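Local coordinates for protein phosphopantothenoylcysteine decarboxylase (Cryptococcus neoformans, PDB 6EOA) that binds flavin mononucleotide and, as a member of the homooligomeric flavin-containing cysteine decarboxylase superfamily, probably decarboxylates phosphopantothenoylcysteine in coenzyme A biosynthesis, at residues Y75-E80 with V103-D108; R36-T41 with R129-V134; V134-C139 with T167-C172. One frame throughout, in Å; residues are numbered along the deposited sequence.

Overall arrangement
All three contacts belong to one parallel sheet with the strand order 105-106, 63-69, 35-41, 133-139, 169-173, 199-200. Contacts 2 and 3 are buried, pair neighbouring strands by backbone hydrogen bonds and share V134; their centres lie about 9 Å apart. Contact 1 is only partly buried and sits at strand 105-106, one edge of the sheet within this chain, where a glutamine side chain meets the backbone of V103 and V105 while W106 pairs with strand 63-69. It is nested in the chain loop closed by contact 2 and touches it through Y77 OH and T41 OG1. Polar side chains take part in contacts 1 and 2, whereas contact 3 joins backbone bonds to aliphatic and cysteine packing near the flavin site.

Contact 1: Y75-E80 with V103-D108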
loop_
_atom_site.group_PDB
_atom_site.type_symbol
_atom_site.label_atom_id
_atom_site.label_comp_id
_atom_site.label_asym_id
_atom_site.label_seq_id
_atom_site.Cartn_x
_atom_site.Cartn_y
_atom_site.Cartn_z
ATOM N N TYR A 75 -0.012 -13.640 -11.934
ATOM C CA TYR A 75 -1.136 -13.751 -12.858
ATOM C C TYR A 75 -0.678 -13.929 -14.303
ATOM O O TYR A 75 -1.455 -14.357 -15.153
ATOM C CB TYR A 75 -2.034 -12.517 -12.770
ATOM C CG TYR A 75 -2.980 -12.511 -11.593
ATOM C CD1 TYR A 75 -4.218 -13.140 -11.672
ATOM C CD2 TYR A 75 -2.645 -11.858 -10.408
ATOM C CE1 TYR A 75 -5.095 -13.131 -10.597
ATOM C CE2 TYR A 75 -3.518 -11.841 -9.329
ATOM C CZ TYR A 75 -4.741 -12.481 -9.430
ATOM O OH TYR A 75 -5.611 -12.471 -8.363
ATOM N N PHE A 76 0.579 -13.597 -14.583
ATOM C CA PHE A 76 1.060 -13.596 -15.960
ATOM C C PHE A 76 1.891 -14.834 -16.289
ATOM O O PHE A 76 2.134 -15.126 -17.460
ATOM C CB PHE A 76 1.868 -12.329 -16.238
ATOM C CG PHE A 76 1.085 -11.061 -16.049
ATOM C CD1 PHE A 76 0.296 -10.558 -17.071
ATOM C CD2 PHE A 76 1.132 -10.372 -14.848
ATOM C CE1 PHE A 76 -0.431 -9.392 -16.900
ATOM C CE2 PHE A 76 0.408 -9.207 -14.668
ATOM C CZ PHE A 76 -0.375 -8.716 -15.696
ATOM N N TYR A 77 2.320 -15.564 -15.263
ATOM C CA TYR A 77 3.062 -16.807 -15.472
ATOM C C TYR A 77 3.046 -17.687 -14.225
ATOM O O TYR A 77 2.818 -17.208 -13.113
ATOM C CB TYR A 77 4.507 -16.513 -15.892
ATOM C CG TYR A 77 5.401 -15.997 -14.782
ATOM C CD1 TYR A 77 6.347 -16.822 -14.181
ATOM C CD2 TYR A 77 5.299 -14.687 -14.333
ATOM C CE1 TYR A 77 7.165 -16.353 -13.163
ATOM C CE2 TYR A 77 6.113 -14.209 -13.320
ATOM C CZ TYR A 77 7.040 -15.046 -12.740
ATOM O OH TYR A 77 7.849 -14.571 -11.733
ATOM N N SER A 78 3.288 -18.977 -14.424
ATOM C CA SER A 78 3.295 -19.945 -13.334
ATOM C C SER A 78 4.670 -20.582 -13.160
ATOM O O SER A 78 5.576 -20.363 -13.967
ATOM C CB SER A 78 2.252 -21.032 -13.584
ATOM O OG SER A 78 2.582 -21.777 -14.743
ATOM N N GLN A 79 4.819 -21.377 -12.107
ATOM C CA GLN A 79 6.065 -22.086 -11.854
ATOM C C GLN A 79 6.353 -23.063 -12.987
ATOM O O GLN A 79 7.504 -23.283 -13.364
ATOM C CB GLN A 79 6.001 -22.827 -10.516
ATOM C CG GLN A 79 7.194 -23.723 -10.240
ATOM C CD GLN A 79 8.451 -22.935 -9.954
ATOM O OE1 GLN A 79 8.475 -22.088 -9.059
ATOM N NE2 GLN A 79 9.505 -23.203 -10.714
ATOM N N GLU A 80 5.292 -23.633 -13.541
ATOM C CA GLU A 80 5.451 -24.645 -14.569
ATOM C C GLU A 80 5.831 -24.023 -15.906
ATOM O O GLU A 80 6.486 -24.667 -16.726
ATOM C CB GLU A 80 4.178 -25.478 -14.701
ATOM C CG GLU A 80 4.459 -26.966 -14.871
ATOM C CD GLU A 80 5.425 -27.503 -13.822
ATOM O OE1 GLU A 80 5.303 -27.127 -12.632
ATOM O OE2 GLU A 80 6.317 -28.294 -14.194
ATOM N N VAL A 103 15.039 -23.852 -9.512
ATOM C CA VAL A 103 14.754 -22.426 -9.562
ATOM C C VAL A 103 13.332 -22.234 -9.047
ATOM O O VAL A 103 12.366 -22.339 -9.802
ATOM C CB VAL A 103 14.875 -21.787 -10.957
ATOM C CG1 VAL A 103 14.597 -20.292 -10.878
ATOM C CG2 VAL A 103 16.253 -22.050 -11.548
ATOM N N ARG A 104 13.203 -21.962 -7.755
ATOM C CA ARG A 104 11.887 -21.751 -7.178
ATOM C C ARG A 104 11.451 -20.302 -7.358
ATOM O O ARG A 104 12.241 -19.372 -7.192
ATOM C CB ARG A 104 11.869 -22.145 -5.695
ATOM C CG ARG A 104 11.129 -21.159 -4.804
ATOM C CD ARG A 104 10.713 -21.795 -3.487
ATOM N NE ARG A 104 9.540 -22.653 -3.638
ATOM C CZ ARG A 104 8.732 -23.004 -2.640
ATOM N NH1 ARG A 104 8.964 -22.571 -1.406
ATOM N NH2 ARG A 104 7.688 -23.788 -2.877
ATOM N N VAL A 105 10.188 -20.128 -7.723
ATOM C CA VAL A 105 9.581 -18.812 -7.776
ATOM C C VAL A 105 9.062 -18.460 -6.387
ATOM O O VAL A 105 8.045 -18.997 -5.951
ATOM C CB VAL A 105 8.429 -18.755 -8.801
ATOM C CG1 VAL A 105 7.698 -17.428 -8.712
ATOM C CG2 VAL A 105 8.955 -18.999 -10.215
ATOM N N TRP A 106 9.774 -17.580 -5.686
ATOM C CA TRP A 106 9.387 -17.178 -4.335
ATOM C C TRP A 106 8.253 -16.154 -4.358
ATOM O O TRP A 106 8.260 -15.226 -5.174
ATOM C CB TRP A 106 10.583 -16.591 -3.575
ATOM C CG TRP A 106 11.766 -17.513 -3.424
ATOM C CD1 TRP A 106 12.902 -17.521 -4.185
ATOM C CD2 TRP A 106 11.937 -18.544 -2.440
ATOM N NE1 TRP A 106 13.765 -18.493 -3.743
ATOM C CE2 TRP A 106 13.197 -19.136 -2.674
ATOM C CE3 TRP A 106 11.149 -19.024 -1.389
ATOM C CZ2 TRP A 106 13.685 -20.184 -1.894
ATOM C CZ3 TRP A 106 11.634 -20.065 -0.616
ATOM C CH2 TRP A 106 12.889 -20.635 -0.873
ATOM N N THR A 107 7.292 -16.321 -3.452
ATOM C CA THR A 107 6.189 -15.376 -3.293
ATOM C C THR A 107 6.117 -14.863 -1.849
ATOM O O THR A 107 6.846 -15.348 -0.980
ATOM C CB THR A 107 4.838 -16.016 -3.671
ATOM O OG1 THR A 107 4.555 -17.099 -2.777
ATOM C CG2 THR A 107 4.876 -16.549 -5.106
ATOM N N ASP A 108 5.244 -13.884 -1.602
ATOM C CA ASP A 108 5.067 -13.316 -0.262
ATOM C C ASP A 108 4.709 -14.392 0.763
ATOM O O ASP A 108 5.172 -14.352 1.901
ATOM C CB ASP A 108 3.978 -12.233 -0.263
ATOM C CG ASP A 108 4.364 -11.015 -1.076
ATOM O OD1 ASP A 108 5.572 -10.731 -1.196
ATOM O OD2 ASP A 108 3.456 -10.334 -1.594
#
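The carboxamide of Q79 faces the backbone of V103-V105 and grips it with both of its ends. Q79 OE1 accepts from V105 N at 2.9 Å, with the donor in the carbonyl plane and on a lone pair. Q79 NE2 donates to V103 O at 3.1 Å; that oxygen is 15° out of the amide plane of Q79. The Q79 chain bends at chi2 (71°), and its carboxamide reaches the backbone of V103 and V105. The side chains of Q79 and V105 run past each other in opposite directions, which leaves Q79 OE1 3.3 Å from V105 CG2. The same methyl is approached obliquely by the Y77 ring, with Y77 CE1 4.3 Å from V105 CG2, while Y77 OH lies 4.2 Å from V105 CG1. V105 is thus touched by a carboxamide and by an aromatic ring. Y77 OH has its polar partner in T41 OG1 of strand 35-41, and Q79 NE2 also bonds to D83 OD1 on its own helix. V82 of that helix and A69 of strand 63-69 also touch V105. The contact lies within a beta-alpha-beta unit, strand 63-69, helix 79-89 and strand 105-106, and joins the start of the helix to the last of these strands. With an acceptor and a donor both engaged by the backbone of V103 and V105, the Q79 amide has a defined orientation: exchanging its oxygen and nitrogen would set donor against donor and acceptor against acceptor.

Contact 2: R36-T41 with R129-V134; sequences RVVLIT and RWADLV
R36 has CG anti to its carbonyl carbon (chi1 -64°) and W130 has CG anti to its backbone N (chi1 -173°); from there the R36 chain, extended from CG to NE, crosses the W130 side chain at about a right angle, with CB and CD over one face of the indole. R36 CB stands 3.5 Å from the centroid of the W130 six-membered ring, almost on its normal, in a CH-pi contact. R36 CG lies near W130 CZ2 and CE2, and R36 CD 3.6 Å from W130 NE1. The guanidinium does not lie flat on the indole: the two planes are 85° apart, and W130 NE1 meets the guanidinium at its edge. R36 NH2 forms a salt bridge with D32. At the indole's own edge, V37 O comes within 3.3 Å of W130 CZ3. The backbone of R36 is engaged as well: its N donates to D132 OD2 on the anti side and tilted out of the carboxylate plane, and R36 O accepts from D132 N at 2.7 Å and, weakly, from L133 N. The strands then pair in parallel, V37 with L133 and V38 with V134. They are adjacent central strands of the flavoprotein's parallel sheet, and W130 closes helix 123-130 just before strand 133-139 begins. Helix 222-237 packs on the face bearing V37 and L133, with I229 on V37 and F232 on L133. On the face of V38 and V134, V38 CG2 touches both A131 CB, 3.6 Å away, and W130 CE3. Farther along, the I40 and V134 side chains cross at a slant, I40 CD1 3.7 Å from V134 CG1, where L160 of helix 155-162 touches both.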
loop_
_atom_site.group_PDB
_atom_site.type_symbol
_atom_site.label_atom_id
_atom_site.label_comp_id
_atom_site.label_asym_id
_atom_site.label_seq_id
_atom_site.Cartn_x
_atom_site.Cartn_y
_atom_site.Cartn_z
ATOM N N ARG A 36 25.345 -14.802 -9.039
ATOM C CA ARG A 36 24.002 -15.050 -8.532
ATOM C C ARG A 36 23.067 -13.870 -8.775
ATOM O O ARG A 36 23.306 -12.757 -8.302
ATOM C CB ARG A 36 24.065 -15.388 -7.042
ATOM C CG ARG A 36 24.832 -16.675 -6.769
ATOM C CD ARG A 36 25.175 -16.857 -5.304
ATOM N NE ARG A 36 25.608 -18.225 -5.034
ATOM C CZ ARG A 36 26.873 -18.635 -5.041
ATOM N NH1 ARG A 36 27.858 -17.782 -5.301
ATOM N NH2 ARG A 36 27.156 -19.906 -4.783
ATOM N N VAL A 37 22.000 -14.132 -9.525
ATOM C CA VAL A 37 21.042 -13.102 -9.895
ATOM C C VAL A 37 19.687 -13.381 -9.274
ATOM O O VAL A 37 19.161 -14.486 -9.388
ATOM C CB VAL A 37 20.871 -13.004 -11.430
ATOM C CG1 VAL A 37 19.980 -11.833 -11.790
ATOM C CG2 VAL A 37 22.213 -12.867 -12.112
ATOM N N VAL A 38 19.130 -12.379 -8.605
ATOM C CA VAL A 38 17.742 -12.440 -8.182
ATOM C C VAL A 38 16.886 -11.669 -9.178
ATOM O O VAL A 38 17.092 -10.475 -9.397
ATOM C CB VAL A 38 17.539 -11.867 -6.765
ATOM C CG1 VAL A 38 16.060 -11.631 -6.494
ATOM C CG2 VAL A 38 18.130 -12.803 -5.728
ATOM N N LEU A 39 15.938 -12.360 -9.797
ATOM C CA LEU A 39 15.009 -11.709 -10.710
ATOM C C LEU A 39 13.711 -11.354 -9.989
ATOM O O LEU A 39 13.028 -12.230 -9.462
ATOM C CB LEU A 39 14.716 -12.605 -11.912
ATOM C CG LEU A 39 13.638 -12.096 -12.875
ATOM C CD1 LEU A 39 14.124 -10.880 -13.671
ATOM C CD2 LEU A 39 13.173 -13.210 -13.805
ATOM N N ILE A 40 13.384 -10.067 -9.946
ATOM C CA ILE A 40 12.106 -9.638 -9.395
ATOM C C ILE A 40 11.144 -9.347 -10.534
ATOM O O ILE A 40 11.430 -8.522 -11.403
ATOM C CB ILE A 40 12.235 -8.390 -8.500
ATOM C CG1 ILE A 40 13.169 -8.662 -7.322
ATOM C CG2 ILE A 40 10.869 -7.978 -7.968
ATOM C CD1 ILE A 40 13.341 -7.465 -6.399
ATOM N N THR A 41 10.014 -10.048 -10.540
ATOM C CA THR A 41 8.988 -9.847 -11.557
ATOM C C THR A 41 7.766 -9.209 -10.914
ATOM O O THR A 41 7.336 -9.627 -9.839
ATOM C CB THR A 41 8.584 -11.170 -12.242
ATOM O OG1 THR A 41 7.838 -11.985 -11.330
ATOM C CG2 THR A 41 9.824 -11.933 -12.699
ATOM N N ARG A 129 21.622 -11.637 0.975
ATOM C CA ARG A 129 22.967 -12.176 1.147
ATOM C C ARG A 129 23.421 -12.919 -0.103
ATOM O O ARG A 129 24.546 -12.748 -0.575
ATOM C CB ARG A 129 23.016 -13.110 2.358
ATOM C CG ARG A 129 22.701 -12.429 3.680
ATOM C CD ARG A 129 22.704 -13.417 4.841
ATOM N NE ARG A 129 22.525 -12.749 6.127
ATOM C CZ ARG A 129 22.045 -13.340 7.218
ATOM N NH1 ARG A 129 21.684 -14.616 7.178
ATOM N NH2 ARG A 129 21.916 -12.654 8.347
ATOM N N TRP A 130 22.515 -13.737 -0.627
ATOM C CA TRP A 130 22.753 -14.578 -1.793
ATOM C C TRP A 130 23.061 -13.775 -3.057
ATOM O O TRP A 130 24.021 -14.069 -3.774
ATOM C CB TRP A 130 21.524 -15.470 -2.025
ATOM C CG TRP A 130 21.682 -16.518 -3.088
ATOM C CD1 TRP A 130 22.211 -17.765 -2.934
ATOM C CD2 TRP A 130 21.279 -16.419 -4.461
ATOM N NE1 TRP A 130 22.176 -18.445 -4.128
ATOM C CE2 TRP A 130 21.608 -17.641 -5.081
ATOM C CE3 TRP A 130 20.680 -15.415 -5.227
ATOM C CZ2 TRP A 130 21.358 -17.885 -6.431
ATOM C CZ3 TRP A 130 20.432 -15.658 -6.568
ATOM C CH2 TRP A 130 20.769 -16.884 -7.155
ATOM N N ALA A 131 22.239 -12.761 -3.319
ATOM C CA ALA A 131 22.272 -12.018 -4.580
ATOM C C ALA A 131 23.574 -11.255 -4.835
ATOM O O ALA A 131 24.083 -10.551 -3.961
ATOM C CB ALA A 131 21.100 -11.052 -4.632
ATOM N N ASP A 132 24.100 -11.402 -6.048
ATOM C CA ASP A 132 25.198 -10.571 -6.529
ATOM C C ASP A 132 24.626 -9.430 -7.356
ATOM O O ASP A 132 25.263 -8.395 -7.546
ATOM C CB ASP A 132 26.185 -11.389 -7.367
ATOM C CG ASP A 132 26.892 -12.452 -6.558
ATOM O OD1 ASP A 132 27.207 -12.188 -5.378
ATOM O OD2 ASP A 132 27.132 -13.551 -7.099
ATOM N N LEU A 133 23.410 -9.642 -7.848
ATOM C CA LEU A 133 22.720 -8.666 -8.676
ATOM C C LEU A 133 21.216 -8.830 -8.507
ATOM O O LEU A 133 20.715 -9.949 -8.394
ATOM C CB LEU A 133 23.118 -8.826 -10.148
ATOM C CG LEU A 133 22.374 -7.985 -11.192
ATOM C CD1 LEU A 133 22.628 -6.497 -10.986
ATOM C CD2 LEU A 133 22.760 -8.408 -12.606
ATOM N N VAL A 134 20.500 -7.713 -8.466
ATOM C CA VAL A 134 19.044 -7.748 -8.435
ATOM C C VAL A 134 18.494 -7.091 -9.692
ATOM O O VAL A 134 18.818 -5.942 -9.992
ATOM C CB VAL A 134 18.475 -7.047 -7.188
ATOM C CG1 VAL A 134 16.955 -7.021 -7.242
ATOM C CG2 VAL A 134 18.950 -7.746 -5.924
#

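Contact 3: V134-C139 with T167-C172; sequences VVIAPC and TPVIVC
I170 O accepts a hydrogen bond from I136 N at 2.7 Å, nearly along the C=O axis, and V135 CA approaches the same oxygen in a CA-H...O contact. V134 O is used in the same way, taking I170 N at 2.8 Å and the CA-H of V169. With V134 N to P168 O and C172 N to I136 O, these bonds zip strand 134-136 to strand 169-172 in parallel, the axes 4.7 Å apart and inclined by 9°. On the face of V134, I136, V169 and V171, I136 CD1 makes two of the contacts. With chi1 at -46°, CG1 stands anti to the carbonyl carbon, and the extended branch brings I136 CD1 to 3.8 Å from V171 CG2 and 4.1 Å from V169 CG1. L143 and I147 of helix 141-149 lie against I136. V135 and I170 occupy the other face, beneath helix 222-237, and C172 SG rests 3.9 Å from A137 CB. Beyond I136 the chain turns a corner at A137 and P138, whose peptide bond is cis. C139 N nevertheless returns to C172 O at 2.8 Å, 44° above the carbonyl plane, and C139 CB and SG both touch V171 CG1, CB at 3.6 Å. P138 O bonds to S42 OG, and the proline ring packs on S44 and A174, all three residues of the flavin mononucleotide pocket. Alternate backbone groups are matched across these two strands, while V135 and A137 bond to strand 35-41 on the other side and V169 to L199; the C139 to C172 bond, though reached from above the carbonyl plane, keeps the two chains joined beyond the cis-proline corner, at the pocket end of strand 133-139.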
loop_
_atom_site.group_PDB
_atom_site.type_symbol
_atom_site.label_atom_id
_atom_site.label_comp_id
_atom_site.label_asym_id
_atom_site.label_seq_id
_atom_site.Cartn_x
_atom_site.Cartn_y
_atom_site.Cartn_z
ATOM N N VAL A 134 20.500 -7.713 -8.466
ATOM C CA VAL A 134 19.044 -7.748 -8.435
ATOM C C VAL A 134 18.494 -7.091 -9.692
ATOM O O VAL A 134 18.818 -5.942 -9.992
ATOM C CB VAL A 134 18.475 -7.047 -7.188
ATOM C CG1 VAL A 134 16.955 -7.021 -7.242
ATOM C CG2 VAL A 134 18.950 -7.746 -5.924
ATOM N N VAL A 135 17.675 -7.829 -10.432
ATOM C CA VAL A 135 17.078 -7.312 -11.660
ATOM C C VAL A 135 15.555 -7.278 -11.549
ATOM O O VAL A 135 14.912 -8.306 -11.341
ATOM C CB VAL A 135 17.486 -8.154 -12.886
ATOM C CG1 VAL A 135 16.991 -7.506 -14.170
ATOM C CG2 VAL A 135 19.004 -8.327 -12.932
ATOM N N ILE A 136 14.985 -6.086 -11.682
ATOM C CA ILE A 136 13.540 -5.933 -11.652
ATOM C C ILE A 136 12.999 -5.868 -13.074
ATOM O O ILE A 136 13.036 -4.820 -13.716
ATOM C CB ILE A 136 13.123 -4.676 -10.882
ATOM C CG1 ILE A 136 13.892 -4.579 -9.565
ATOM C CG2 ILE A 136 11.631 -4.695 -10.629
ATOM C CD1 ILE A 136 13.615 -3.306 -8.800
ATOM N N ALA A 137 12.506 -7.001 -13.563
ATOM C CA ALA A 137 12.058 -7.110 -14.945
ATOM C C ALA A 137 10.868 -8.058 -15.055
ATOM O O ALA A 137 11.025 -9.273 -14.943
ATOM C CB ALA A 137 13.197 -7.580 -15.837
ATOM N N PRO A 138 9.672 -7.506 -15.289
ATOM C CA PRO A 138 9.426 -6.076 -15.481
ATOM C C PRO A 138 9.208 -5.331 -14.166
ATOM O O PRO A 138 8.880 -5.946 -13.152
ATOM C CB PRO A 138 8.150 -6.066 -16.314
ATOM C CG PRO A 138 7.404 -7.263 -15.818
ATOM C CD PRO A 138 8.441 -8.300 -15.467
ATOM N N CYS A 139 9.388 -4.015 -14.191
ATOM C CA CYS A 139 9.011 -3.175 -13.064
ATOM C C CYS A 139 7.766 -2.375 -13.413
ATOM O O CYS A 139 7.803 -1.510 -14.289
ATOM C CB CYS A 139 10.146 -2.228 -12.675
ATOM S SG CYS A 139 9.769 -1.197 -11.231
ATOM N N THR A 167 25.335 -4.670 -3.520
ATOM C CA THR A 167 24.543 -5.263 -4.588
ATOM C C THR A 167 23.923 -4.229 -5.532
ATOM O O THR A 167 23.134 -3.385 -5.111
ATOM C CB THR A 167 23.412 -6.142 -4.013
ATOM O OG1 THR A 167 23.970 -7.148 -3.157
ATOM C CG2 THR A 167 22.636 -6.811 -5.132
ATOM N N PRO A 168 24.286 -4.297 -6.822
ATOM C CA PRO A 168 23.684 -3.443 -7.852
ATOM C C PRO A 168 22.241 -3.841 -8.183
ATOM O O PRO A 168 21.851 -4.995 -8.002
ATOM C CB PRO A 168 24.598 -3.657 -9.062
ATOM C CG PRO A 168 25.224 -4.993 -8.837
ATOM C CD PRO A 168 25.391 -5.115 -7.354
ATOM N N VAL A 169 21.459 -2.879 -8.660
ATOM C CA VAL A 169 20.067 -3.122 -9.012
ATOM C C VAL A 169 19.760 -2.596 -10.405
ATOM O O VAL A 169 20.064 -1.446 -10.720
ATOM C CB VAL A 169 19.096 -2.460 -8.010
ATOM C CG1 VAL A 169 17.653 -2.628 -8.474
ATOM C CG2 VAL A 169 19.285 -3.041 -6.623
ATOM N N ILE A 170 19.160 -3.442 -11.235
ATOM C CA ILE A 170 18.717 -3.022 -12.555
ATOM C C ILE A 170 17.197 -3.007 -12.624
ATOM O O ILE A 170 16.547 -4.028 -12.417
ATOM C CB ILE A 170 19.258 -3.940 -13.657
ATOM C CG1 ILE A 170 20.790 -3.948 -13.637
ATOM C CG2 ILE A 170 18.742 -3.491 -15.012
ATOM C CD1 ILE A 170 21.404 -4.937 -14.600
ATOM N N VAL A 171 16.638 -1.838 -12.918
ATOM C CA VAL A 171 15.194 -1.682 -13.015
ATOM C C VAL A 171 14.755 -1.527 -14.469
ATOM O O VAL A 171 15.248 -0.662 -15.187
ATOM C CB VAL A 171 14.713 -0.471 -12.206
ATOM C CG1 VAL A 171 13.199 -0.449 -12.150
ATOM C CG2 VAL A 171 15.291 -0.520 -10.808
ATOM N N CYS A 172 13.827 -2.374 -14.898
ATOM C CA CYS A 172 13.318 -2.320 -16.260
ATOM C C CYS A 172 11.842 -1.967 -16.262
ATOM O O CYS A 172 10.989 -2.851 -16.223
ATOM C CB CYS A 172 13.543 -3.651 -16.973
ATOM S SG CYS A 172 15.213 -4.321 -16.763
#